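Probable adhesion protein (Pseudomonas aeruginosa PAO1, PDB 6R3Z) probably serves as the periplasmic solute-binding protein of a metal-ion transport system, capturing ferrous iron and related divalent metal ions for uptake. Local coordinates at residues A[167-178]-A[189-200]; A[244-252]-A[264-275]. One frame throughout, in Å; residues are numbered along the deposited sequence.

Contact 1: A[167-178]-A[189-200]; sequences PAADFRVATIHG and LEVTAVVEPAHG. With NI (nickel (II) ion), chain B.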
loop_
_atom_site.group_PDB
_atom_site.type_symbol
_atom_site.label_atom_id
_atom_site.label_comp_id
_atom_site.label_asym_id
_atom_site.label_seq_id
_atom_site.Cartn_x
_atom_site.Cartn_y
_atom_site.Cartn_z
ATOM N N PRO A 167 -22.166 -4.834 6.510
ATOM C CA PRO A 167 -22.663 -6.001 5.757
ATOM C C PRO A 167 -23.236 -7.080 6.677
ATOM O O PRO A 167 -22.924 -7.082 7.869
ATOM C CB PRO A 167 -21.427 -6.478 4.994
ATOM C CG PRO A 167 -20.272 -6.022 5.806
ATOM C CD PRO A 167 -20.692 -4.743 6.483
ATOM N N ALA A 168 -24.084 -7.985 6.146
ATOM C CA ALA A 168 -24.650 -9.072 6.953
ATOM C C ALA A 168 -23.526 -10.016 7.422
ATOM O O ALA A 168 -22.411 -9.949 6.897
ATOM C CB ALA A 168 -25.694 -9.842 6.159
ATOM N N ALA A 169 -23.813 -10.870 8.424
ATOM C CA ALA A 169 -22.840 -11.809 8.983
ATOM C C ALA A 169 -22.239 -12.773 7.949
ATOM O O ALA A 169 -21.103 -13.221 8.136
ATOM C CB ALA A 169 -23.465 -12.591 10.118
ATOM N N ASP A 170 -22.992 -13.084 6.869
ATOM C CA ASP A 170 -22.546 -14.011 5.807
ATOM C C ASP A 170 -21.699 -13.346 4.692
ATOM O O ASP A 170 -21.407 -13.997 3.676
ATOM C CB ASP A 170 -23.767 -14.745 5.202
ATOM C CG ASP A 170 -24.688 -13.906 4.321
ATOM O OD1 ASP A 170 -24.661 -12.658 4.442
ATOM O OD2 ASP A 170 -25.435 -14.500 3.507
ATOM N N PHE A 171 -21.331 -12.061 4.864
ATOM C CA PHE A 171 -20.564 -11.350 3.841
ATOM C C PHE A 171 -19.078 -11.714 3.905
ATOM O O PHE A 171 -18.276 -10.980 4.482
ATOM C CB PHE A 171 -20.788 -9.840 3.932
ATOM C CG PHE A 171 -20.184 -9.025 2.812
ATOM C CD1 PHE A 171 -20.751 -9.029 1.541
ATOM C CD2 PHE A 171 -19.061 -8.234 3.034
ATOM C CE1 PHE A 171 -20.209 -8.250 0.513
ATOM C CE2 PHE A 171 -18.530 -7.443 2.011
ATOM C CZ PHE A 171 -19.106 -7.462 0.755
ATOM N N ARG A 172 -18.724 -12.875 3.349
ATOM C CA ARG A 172 -17.319 -13.300 3.314
ATOM C C ARG A 172 -16.647 -12.719 2.089
ATOM O O ARG A 172 -17.246 -12.647 1.014
ATOM C CB ARG A 172 -17.166 -14.811 3.375
ATOM C CG ARG A 172 -17.330 -15.401 4.790
ATOM C CD ARG A 172 -16.938 -16.874 4.774
ATOM N NE ARG A 172 -17.223 -17.577 6.031
ATOM C CZ ARG A 172 -16.389 -17.639 7.067
ATOM N NH1 ARG A 172 -15.229 -16.990 7.035
ATOM N NH2 ARG A 172 -16.725 -18.320 8.157
ATOM N N VAL A 173 -15.383 -12.323 2.263
ATOM C CA VAL A 173 -14.557 -11.638 1.267
ATOM C C VAL A 173 -13.288 -12.435 0.949
ATOM O O VAL A 173 -12.659 -12.974 1.850
ATOM C CB VAL A 173 -14.186 -10.239 1.878
ATOM C CG1 VAL A 173 -13.052 -9.543 1.139
ATOM C CG2 VAL A 173 -15.415 -9.334 1.967
ATOM N N ALA A 174 -12.905 -12.457 -0.325
ATOM C CA ALA A 174 -11.642 -13.033 -0.780
ATOM C C ALA A 174 -10.884 -11.953 -1.594
ATOM O O ALA A 174 -11.503 -11.028 -2.129
ATOM C CB ALA A 174 -11.887 -14.260 -1.639
ATOM N N THR A 175 -9.549 -12.056 -1.669
ATOM C CA THR A 175 -8.737 -11.144 -2.473
ATOM C C THR A 175 -7.732 -11.977 -3.269
ATOM O O THR A 175 -7.374 -13.073 -2.830
ATOM C CB THR A 175 -8.027 -10.035 -1.658
ATOM O OG1 THR A 175 -6.938 -10.575 -0.887
ATOM C CG2 THR A 175 -8.987 -9.211 -0.779
ATOM N N ILE A 176 -7.257 -11.464 -4.413
ATOM C CA ILE A 176 -6.230 -12.196 -5.198
ATOM C C ILE A 176 -4.866 -11.993 -4.497
ATOM O O ILE A 176 -4.194 -12.971 -4.154
ATOM C CB ILE A 176 -6.179 -11.687 -6.676
ATOM C CG1 ILE A 176 -7.488 -11.990 -7.461
ATOM C CG2 ILE A 176 -4.935 -12.256 -7.419
ATOM C CD1 ILE A 176 -7.877 -13.450 -7.624
ATOM N N HIS A 177 -4.481 -10.708 -4.293
ATOM C CA HIS A 177 -3.235 -10.289 -3.637
ATOM C C HIS A 177 -3.545 -10.046 -2.158
ATOM O O HIS A 177 -4.627 -9.554 -1.846
ATOM C CB HIS A 177 -2.696 -9.012 -4.310
ATOM C CG HIS A 177 -1.274 -8.670 -3.993
ATOM N ND1 HIS A 177 -0.221 -9.218 -4.719
ATOM C CD2 HIS A 177 -0.774 -7.771 -3.115
ATOM C CE1 HIS A 177 0.878 -8.653 -4.239
ATOM N NE2 HIS A 177 0.592 -7.750 -3.296
ATOM N N GLY A 178 -2.626 -10.410 -1.261
ATOM C CA GLY A 178 -2.847 -10.230 0.183
ATOM C C GLY A 178 -2.615 -8.798 0.663
ATOM O O GLY A 178 -1.989 -8.588 1.702
ATOM N N LEU A 189 -13.961 -5.460 8.906
ATOM C CA LEU A 189 -14.075 -6.673 8.111
ATOM C C LEU A 189 -12.756 -7.410 8.007
ATOM O O LEU A 189 -11.688 -6.825 8.192
ATOM C CB LEU A 189 -14.619 -6.344 6.714
ATOM C CG LEU A 189 -16.070 -5.869 6.642
ATOM C CD1 LEU A 189 -16.379 -5.335 5.263
ATOM C CD2 LEU A 189 -17.039 -7.012 6.982
ATOM N N GLU A 190 -12.846 -8.698 7.704
ATOM C CA GLU A 190 -11.715 -9.612 7.583
ATOM C C GLU A 190 -11.733 -10.266 6.192
ATOM O O GLU A 190 -12.790 -10.382 5.576
ATOM C CB GLU A 190 -11.879 -10.734 8.622
ATOM C CG GLU A 190 -10.814 -10.778 9.698
ATOM C CD GLU A 190 -10.947 -11.964 10.640
ATOM O OE1 GLU A 190 -12.058 -12.539 10.733
ATOM O OE2 GLU A 190 -9.936 -12.322 11.286
ATOM N N VAL A 191 -10.566 -10.708 5.728
ATOM C CA VAL A 191 -10.417 -11.423 4.462
ATOM C C VAL A 191 -10.469 -12.935 4.799
ATOM O O VAL A 191 -9.619 -13.443 5.548
ATOM C CB VAL A 191 -9.099 -11.058 3.721
ATOM C CG1 VAL A 191 -8.917 -11.922 2.474
ATOM C CG2 VAL A 191 -9.068 -9.573 3.346
ATOM N N THR A 192 -11.454 -13.650 4.241
ATOM C CA THR A 192 -11.582 -15.096 4.464
ATOM C C THR A 192 -10.441 -15.854 3.754
ATOM O O THR A 192 -9.856 -16.787 4.322
ATOM C CB THR A 192 -12.965 -15.595 3.989
ATOM O OG1 THR A 192 -13.952 -15.163 4.926
ATOM C CG2 THR A 192 -13.052 -17.133 3.882
ATOM N N ALA A 193 -10.162 -15.478 2.490
ATOM C CA ALA A 193 -9.158 -16.199 1.719
ATOM C C ALA A 193 -8.407 -15.297 0.753
ATOM O O ALA A 193 -8.988 -14.383 0.189
ATOM C CB ALA A 193 -9.830 -17.340 0.945
ATOM N N VAL A 194 -7.117 -15.604 0.534
ATOM C CA VAL A 194 -6.238 -14.907 -0.417
ATOM C C VAL A 194 -5.818 -15.984 -1.440
ATOM O O VAL A 194 -5.325 -17.057 -1.059
ATOM C CB VAL A 194 -5.025 -14.235 0.300
ATOM C CG1 VAL A 194 -4.017 -13.672 -0.705
ATOM C CG2 VAL A 194 -5.492 -13.141 1.269
ATOM N N VAL A 195 -6.065 -15.716 -2.730
ATOM C CA VAL A 195 -5.786 -16.674 -3.806
ATOM C C VAL A 195 -4.282 -16.932 -3.968
ATOM O O VAL A 195 -3.885 -18.095 -4.108
ATOM C CB VAL A 195 -6.486 -16.284 -5.138
ATOM C CG1 VAL A 195 -6.248 -17.337 -6.229
ATOM C CG2 VAL A 195 -7.982 -16.048 -4.916
ATOM N N GLU A 196 -3.459 -15.872 -3.967
ATOM C CA GLU A 196 -2.001 -16.049 -4.086
ATOM C C GLU A 196 -1.484 -16.792 -2.833
ATOM O O GLU A 196 -1.750 -16.368 -1.704
ATOM C CB GLU A 196 -1.308 -14.698 -4.230
ATOM C CG GLU A 196 -1.490 -14.117 -5.622
ATOM C CD GLU A 196 -0.716 -12.846 -5.914
ATOM O OE1 GLU A 196 -0.238 -12.183 -4.966
ATOM O OE2 GLU A 196 -0.576 -12.521 -7.111
ATOM N N PRO A 197 -0.797 -17.934 -3.005
ATOM C CA PRO A 197 -0.345 -18.698 -1.814
ATOM C C PRO A 197 0.665 -17.970 -0.922
ATOM O O PRO A 197 0.805 -18.308 0.261
ATOM C CB PRO A 197 0.224 -19.991 -2.404
ATOM C CG PRO A 197 0.583 -19.643 -3.833
ATOM C CD PRO A 197 -0.441 -18.615 -4.266
ATOM N N ALA A 198 1.372 -16.985 -1.492
ATOM C CA ALA A 198 2.342 -16.128 -0.787
ATOM C C ALA A 198 2.414 -14.810 -1.540
ATOM O O ALA A 198 1.991 -14.738 -2.703
ATOM C CB ALA A 198 3.725 -16.785 -0.755
ATOM N N HIS A 199 2.927 -13.772 -0.870
ATOM C CA HIS A 199 3.022 -12.418 -1.431
ATOM C C HIS A 199 3.596 -12.372 -2.856
ATOM O O HIS A 199 4.783 -12.664 -3.063
ATOM C CB HIS A 199 3.825 -11.483 -0.497
ATOM C CG HIS A 199 3.762 -10.043 -0.904
ATOM N ND1 HIS A 199 4.823 -9.183 -0.680
ATOM C CD2 HIS A 199 2.757 -9.347 -1.496
ATOM C CE1 HIS A 199 4.437 -8.004 -1.151
ATOM N NE2 HIS A 199 3.218 -8.061 -1.668
ATOM N N GLY A 200 2.717 -12.061 -3.819
ATOM C CA GLY A 200 3.054 -11.898 -5.228
ATOM C C GLY A 200 3.379 -13.162 -5.989
ATOM O O GLY A 200 3.916 -13.086 -7.095
HETATM NI NI NI B . 2.116 -6.414 -2.489
HETATM O O HOH W 1 -14.372 -12.503 4.916
HETATM O O HOH W 2 -1.404 -10.043 -7.478
HETATM O O HOH W 3 -0.330 -11.937 -2.136
#
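His177 and His199 meet at the nickel ion, each coordinating it through NE2, at 2.2 Å for His177 NE2 and 2.1 Å for His199 NE2. Their planes stand 66° apart, and NE2 of His177 lies at the edge of the His199 ring, close to its plane; the two nitrogens are neighbours because they share the metal. On the side of the His177 ring turned from the metal, ND1 gives a weak hydrogen bond to OE1 of Glu196, 3.0 Å away with the hydrogen well off line, and a water joins the same ND1 to OE2. This second-shell carboxylate probably steadies the ring and may make it a somewhat stronger donor to nickel. Glu196 is itself tied down by its backbone N, which bonds Ile176 O.

Upstream the backbones pair in parallel, Thr175 using both its N and its O, to Ala193 O and Val195 N. The hydroxyl of Thr175 turns back to its own segment, OG1 donating to His177 O at 2.7 Å; chi1 of 72° sets OG1 between backbone N and carbonyl carbon. At the far end Arg172 crosses Thr192 at about a right angle, and NH1 donates to Thr192 OG1 (3.1 Å) within the guanidinium plane. This is the beta-alpha-beta unit of strands 172-175 and 193-194 around helix 181-185, with metal-binding histidines on the loops beyond the strand ends, in a family 9 solute-binding protein.

Contact 2: A[244-252]-A[264-275]; sequences KLYSLSHIS and EMARNLDTVVRA. With NI (nickel (II) ion), chain B; EDO (1,2-ethanediol), chain H.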
loop_
_atom_site.group_PDB
_atom_site.type_symbol
_atom_site.label_atom_id
_atom_site.label_comp_id
_atom_site.label_asym_id
_atom_site.label_seq_id
_atom_site.Cartn_x
_atom_site.Cartn_y
_atom_site.Cartn_z
ATOM N N LYS A 244 -18.994 -12.556 -7.052
ATOM C CA LYS A 244 -18.995 -11.217 -7.644
ATOM C C LYS A 244 -17.586 -10.606 -7.590
ATOM O O LYS A 244 -16.927 -10.648 -6.552
ATOM C CB LYS A 244 -20.000 -10.278 -6.942
ATOM C CG LYS A 244 -21.463 -10.575 -7.244
ATOM C CD LYS A 244 -22.376 -9.516 -6.619
ATOM C CE LYS A 244 -23.843 -9.790 -6.875
ATOM N NZ LYS A 244 -24.717 -8.787 -6.206
ATOM N N LEU A 245 -17.138 -10.050 -8.712
ATOM C CA LEU A 245 -15.807 -9.487 -8.843
ATOM C C LEU A 245 -15.770 -7.950 -8.799
ATOM O O LEU A 245 -16.531 -7.275 -9.498
ATOM C CB LEU A 245 -15.168 -10.003 -10.154
ATOM C CG LEU A 245 -13.803 -9.424 -10.550
ATOM C CD1 LEU A 245 -12.711 -9.977 -9.681
ATOM C CD2 LEU A 245 -13.513 -9.681 -12.028
ATOM N N TYR A 246 -14.845 -7.422 -7.986
ATOM C CA TYR A 246 -14.521 -6.004 -7.864
ATOM C C TYR A 246 -12.991 -5.924 -7.950
ATOM O O TYR A 246 -12.319 -6.947 -7.776
ATOM C CB TYR A 246 -15.037 -5.411 -6.540
ATOM C CG TYR A 246 -16.536 -5.535 -6.371
ATOM C CD1 TYR A 246 -17.099 -6.669 -5.796
ATOM C CD2 TYR A 246 -17.394 -4.504 -6.759
ATOM C CE1 TYR A 246 -18.476 -6.793 -5.630
ATOM C CE2 TYR A 246 -18.781 -4.620 -6.598
ATOM C CZ TYR A 246 -19.314 -5.776 -6.047
ATOM O OH TYR A 246 -20.662 -5.953 -5.847
ATOM N N SER A 247 -12.452 -4.755 -8.286
ATOM C CA SER A 247 -11.015 -4.597 -8.405
ATOM C C SER A 247 -10.539 -3.399 -7.590
ATOM O O SER A 247 -11.246 -2.379 -7.474
ATOM C CB SER A 247 -10.605 -4.474 -9.869
ATOM O OG SER A 247 -10.943 -5.647 -10.592
ATOM N N LEU A 248 -9.353 -3.563 -6.998
ATOM C CA LEU A 248 -8.697 -2.583 -6.145
ATOM C C LEU A 248 -7.293 -2.265 -6.627
ATOM O O LEU A 248 -6.670 -3.061 -7.347
ATOM C CB LEU A 248 -8.663 -3.076 -4.685
ATOM C CG LEU A 248 -10.005 -3.372 -3.988
ATOM C CD1 LEU A 248 -9.763 -3.973 -2.620
ATOM C CD2 LEU A 248 -10.895 -2.097 -3.861
ATOM N N SER A 249 -6.793 -1.106 -6.194
ATOM C CA SER A 249 -5.470 -0.635 -6.525
ATOM C C SER A 249 -4.492 -0.857 -5.369
ATOM O O SER A 249 -4.751 -0.440 -4.241
ATOM C CB SER A 249 -5.499 0.845 -6.901
ATOM O OG SER A 249 -4.185 1.302 -7.175
ATOM N N HIS A 250 -3.326 -1.431 -5.689
ATOM C CA HIS A 250 -2.211 -1.614 -4.746
ATOM C C HIS A 250 -1.426 -0.249 -4.700
ATOM O O HIS A 250 -0.442 -0.131 -3.963
ATOM C CB HIS A 250 -1.289 -2.708 -5.327
ATOM C CG HIS A 250 -0.262 -3.295 -4.396
ATOM N ND1 HIS A 250 0.822 -2.549 -3.927
ATOM C CD2 HIS A 250 -0.080 -4.593 -4.029
ATOM C CE1 HIS A 250 1.583 -3.408 -3.254
ATOM N NE2 HIS A 250 1.072 -4.638 -3.274
ATOM N N ILE A 251 -1.837 0.748 -5.533
ATOM C CA ILE A 251 -1.191 2.086 -5.656
ATOM C C ILE A 251 0.305 1.839 -6.025
ATOM O O ILE A 251 1.236 2.212 -5.297
ATOM C CB ILE A 251 -1.423 2.977 -4.399
ATOM C CG1 ILE A 251 -2.929 2.873 -3.926
ATOM C CG2 ILE A 251 -0.984 4.448 -4.702
ATOM C CD1 ILE A 251 -3.325 3.646 -2.644
ATOM N N SER A 252 0.514 1.088 -7.130
ATOM C CA SER A 252 1.856 0.677 -7.536
ATOM C C SER A 252 2.103 0.830 -9.031
ATOM O O SER A 252 3.178 0.447 -9.487
ATOM C CB SER A 252 2.054 -0.789 -7.160
ATOM O OG SER A 252 1.256 -1.614 -8.000
ATOM N N GLU A 264 -6.289 7.259 -5.395
ATOM C CA GLU A 264 -6.509 5.805 -5.484
ATOM C C GLU A 264 -7.102 5.221 -4.210
ATOM O O GLU A 264 -7.901 4.284 -4.310
ATOM C CB GLU A 264 -5.242 5.098 -5.930
ATOM C CG GLU A 264 -4.800 5.681 -7.266
ATOM C CD GLU A 264 -3.778 4.929 -8.078
ATOM O OE1 GLU A 264 -3.331 3.848 -7.630
ATOM O OE2 GLU A 264 -3.409 5.442 -9.161
ATOM N N MET A 265 -6.768 5.779 -3.016
ATOM C CA MET A 265 -7.406 5.287 -1.791
ATOM C C MET A 265 -8.891 5.646 -1.782
ATOM O O MET A 265 -9.695 4.836 -1.335
ATOM C CB MET A 265 -6.743 5.812 -0.520
ATOM C CG MET A 265 -5.552 5.023 -0.116
ATOM S SD MET A 265 -5.791 3.221 0.207
ATOM C CE MET A 265 -6.739 3.247 1.708
ATOM N N ALA A 266 -9.255 6.853 -2.283
ATOM C CA ALA A 266 -10.671 7.260 -2.349
ATOM C C ALA A 266 -11.427 6.232 -3.238
ATOM O O ALA A 266 -12.460 5.711 -2.822
ATOM C CB ALA A 266 -10.795 8.669 -2.919
ATOM N N ARG A 267 -10.839 5.863 -4.396
ATOM C CA ARG A 267 -11.437 4.874 -5.295
ATOM C C ARG A 267 -11.513 3.481 -4.651
ATOM O O ARG A 267 -12.535 2.800 -4.812
ATOM C CB ARG A 267 -10.742 4.862 -6.662
ATOM C CG ARG A 267 -11.065 6.161 -7.429
ATOM C CD ARG A 267 -11.011 5.966 -8.932
ATOM N NE ARG A 267 -9.639 5.837 -9.415
ATOM C CZ ARG A 267 -8.889 6.858 -9.819
ATOM N NH1 ARG A 267 -9.365 8.099 -9.778
ATOM N NH2 ARG A 267 -7.658 6.648 -10.262
ATOM N N ASN A 268 -10.482 3.100 -3.866
ATOM C CA ASN A 268 -10.444 1.816 -3.148
ATOM C C ASN A 268 -11.604 1.750 -2.139
ATOM O O ASN A 268 -12.398 0.812 -2.160
ATOM C CB ASN A 268 -9.114 1.646 -2.427
ATOM C CG ASN A 268 -8.046 1.075 -3.337
ATOM O OD1 ASN A 268 -8.328 0.658 -4.470
ATOM N ND2 ASN A 268 -6.811 1.042 -2.856
ATOM N N LEU A 269 -11.713 2.768 -1.288
ATOM C CA LEU A 269 -12.797 2.837 -0.306
ATOM C C LEU A 269 -14.192 2.855 -0.958
ATOM O O LEU A 269 -15.109 2.210 -0.447
ATOM C CB LEU A 269 -12.585 4.028 0.642
ATOM C CG LEU A 269 -11.370 3.925 1.601
ATOM C CD1 LEU A 269 -11.232 5.179 2.455
ATOM C CD2 LEU A 269 -11.471 2.719 2.527
ATOM N N ASP A 270 -14.347 3.565 -2.090
ATOM C CA ASP A 270 -15.633 3.638 -2.803
ATOM C C ASP A 270 -16.027 2.257 -3.338
ATOM O O ASP A 270 -17.197 1.902 -3.289
ATOM C CB ASP A 270 -15.580 4.642 -3.957
ATOM C CG ASP A 270 -15.556 6.092 -3.527
ATOM O OD1 ASP A 270 -15.947 6.378 -2.363
ATOM O OD2 ASP A 270 -15.142 6.943 -4.346
ATOM N N THR A 271 -15.035 1.482 -3.853
ATOM C CA THR A 271 -15.284 0.142 -4.392
ATOM C C THR A 271 -15.707 -0.814 -3.264
ATOM O O THR A 271 -16.675 -1.557 -3.437
ATOM C CB THR A 271 -14.066 -0.337 -5.202
ATOM O OG1 THR A 271 -13.913 0.533 -6.346
ATOM C CG2 THR A 271 -14.204 -1.799 -5.660
ATOM N N VAL A 272 -15.034 -0.743 -2.095
ATOM C CA VAL A 272 -15.413 -1.575 -0.945
ATOM C C VAL A 272 -16.848 -1.215 -0.518
ATOM O O VAL A 272 -17.655 -2.122 -0.299
ATOM C CB VAL A 272 -14.405 -1.480 0.229
ATOM C CG1 VAL A 272 -14.883 -2.302 1.431
ATOM C CG2 VAL A 272 -13.013 -1.953 -0.221
ATOM N N VAL A 273 -17.157 0.104 -0.418
ATOM C CA VAL A 273 -18.504 0.553 -0.063
ATOM C C VAL A 273 -19.527 0.028 -1.081
ATOM O O VAL A 273 -20.561 -0.496 -0.684
ATOM C CB VAL A 273 -18.575 2.089 0.120
ATOM C CG1 VAL A 273 -20.027 2.589 0.142
ATOM C CG2 VAL A 273 -17.842 2.515 1.391
ATOM N N ARG A 274 -19.228 0.151 -2.381
ATOM C CA ARG A 274 -20.134 -0.345 -3.446
ATOM C C ARG A 274 -20.411 -1.855 -3.293
ATOM O O ARG A 274 -21.572 -2.268 -3.375
ATOM C CB ARG A 274 -19.579 -0.051 -4.843
ATOM C CG ARG A 274 -20.607 -0.356 -5.934
ATOM C CD ARG A 274 -20.233 0.227 -7.284
ATOM N NE ARG A 274 -18.987 -0.336 -7.802
ATOM C CZ ARG A 274 -18.910 -1.416 -8.577
ATOM N NH1 ARG A 274 -17.732 -1.841 -9.018
ATOM N NH2 ARG A 274 -20.015 -2.074 -8.929
ATOM N N ALA A 275 -19.357 -2.663 -3.034
ATOM C CA ALA A 275 -19.481 -4.119 -2.824
ATOM C C ALA A 275 -20.449 -4.402 -1.655
ATOM O O ALA A 275 -21.345 -5.251 -1.776
ATOM C CB ALA A 275 -18.113 -4.719 -2.537
HETATM NI NI NI B . 2.116 -6.414 -2.489
HETATM C C1 EDO H . -16.763 10.241 -3.284
HETATM O O1 EDO H . -17.262 9.037 -3.847
HETATM C C2 EDO H . -16.646 10.055 -1.762
HETATM O O2 EDO H . -15.853 8.915 -1.483
HETATM O O HOH W 4 -21.604 -7.270 -3.603
HETATM O O HOH W 5 -11.350 0.288 -7.158
HETATM O O HOH W 6 -1.740 2.376 -9.261
#
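Tyr246 packs its ring against Ala275 where strand 244-248, an outer strand of a parallel four-stranded sheet, runs nearly antiparallel to helix 260-277. The segment axes are 8.5 Å apart at an angle of 163°. CB of Ala275 sits over the ring centre in a CH-pi contact, 3.8 Å from the centroid. Arg274 comes to the ring's edge instead and lays a guanidinium face toward it, with NH1 3.5 Å from Tyr246 CD2; a bend at chi3 (63°) brings the group round. Glu278 takes a hydrogen bond with the tyrosine OH on OE1 and a salt bridge from Arg274 NH2 on OE2, so the two polar ends share one carboxylate.

Ile251 is the next large piece. Its CD1 reaches Met265 CG at 3.6 Å, crossing that side chain at about a right angle, while CG1 slides past CB of Glu264. The same residue's backbone N is held by Ser249 OG, which closes an ST turn just after the strand.

Leu248 rests CD2 against the methyl of Thr271, and Asn268 takes over where the strand ends. Its amide bonds both the N and the O of Ser249: OD1 accepts from Ser249 N on a lone pair, almost straight at 175°, and ND2 donates to Ser249 O in the carbonyl plane. This pair of bonds probably holds the peptide groups on either side of Ser249 in place, next to His250, whose NE2 binds the nickel ion. Ser249 OG finally donates to Glu264 OE1 at 2.7 Å, meeting the carboxylate from above its plane.

In the fold
Contacts 1 and 2 belong to one parallel sheet, in the order 193-194, 172-175, 220-226, 244-248: contact 1 pairs an outermost strand with its neighbour, and contact 2 sets a helix on the other outermost strand. Contact 1 is partly buried and held mainly by backbone bonds between strands. Contact 2 is mostly buried; its strand and helix pack through side chains, with polar grips at the strand's end. The two converge at the metal, where His177 NE2 and His250 NE2 lie 3.1 Å apart. Together they supply three of the six nickel-binding histidines, with His41, His66 and His111 completing the site.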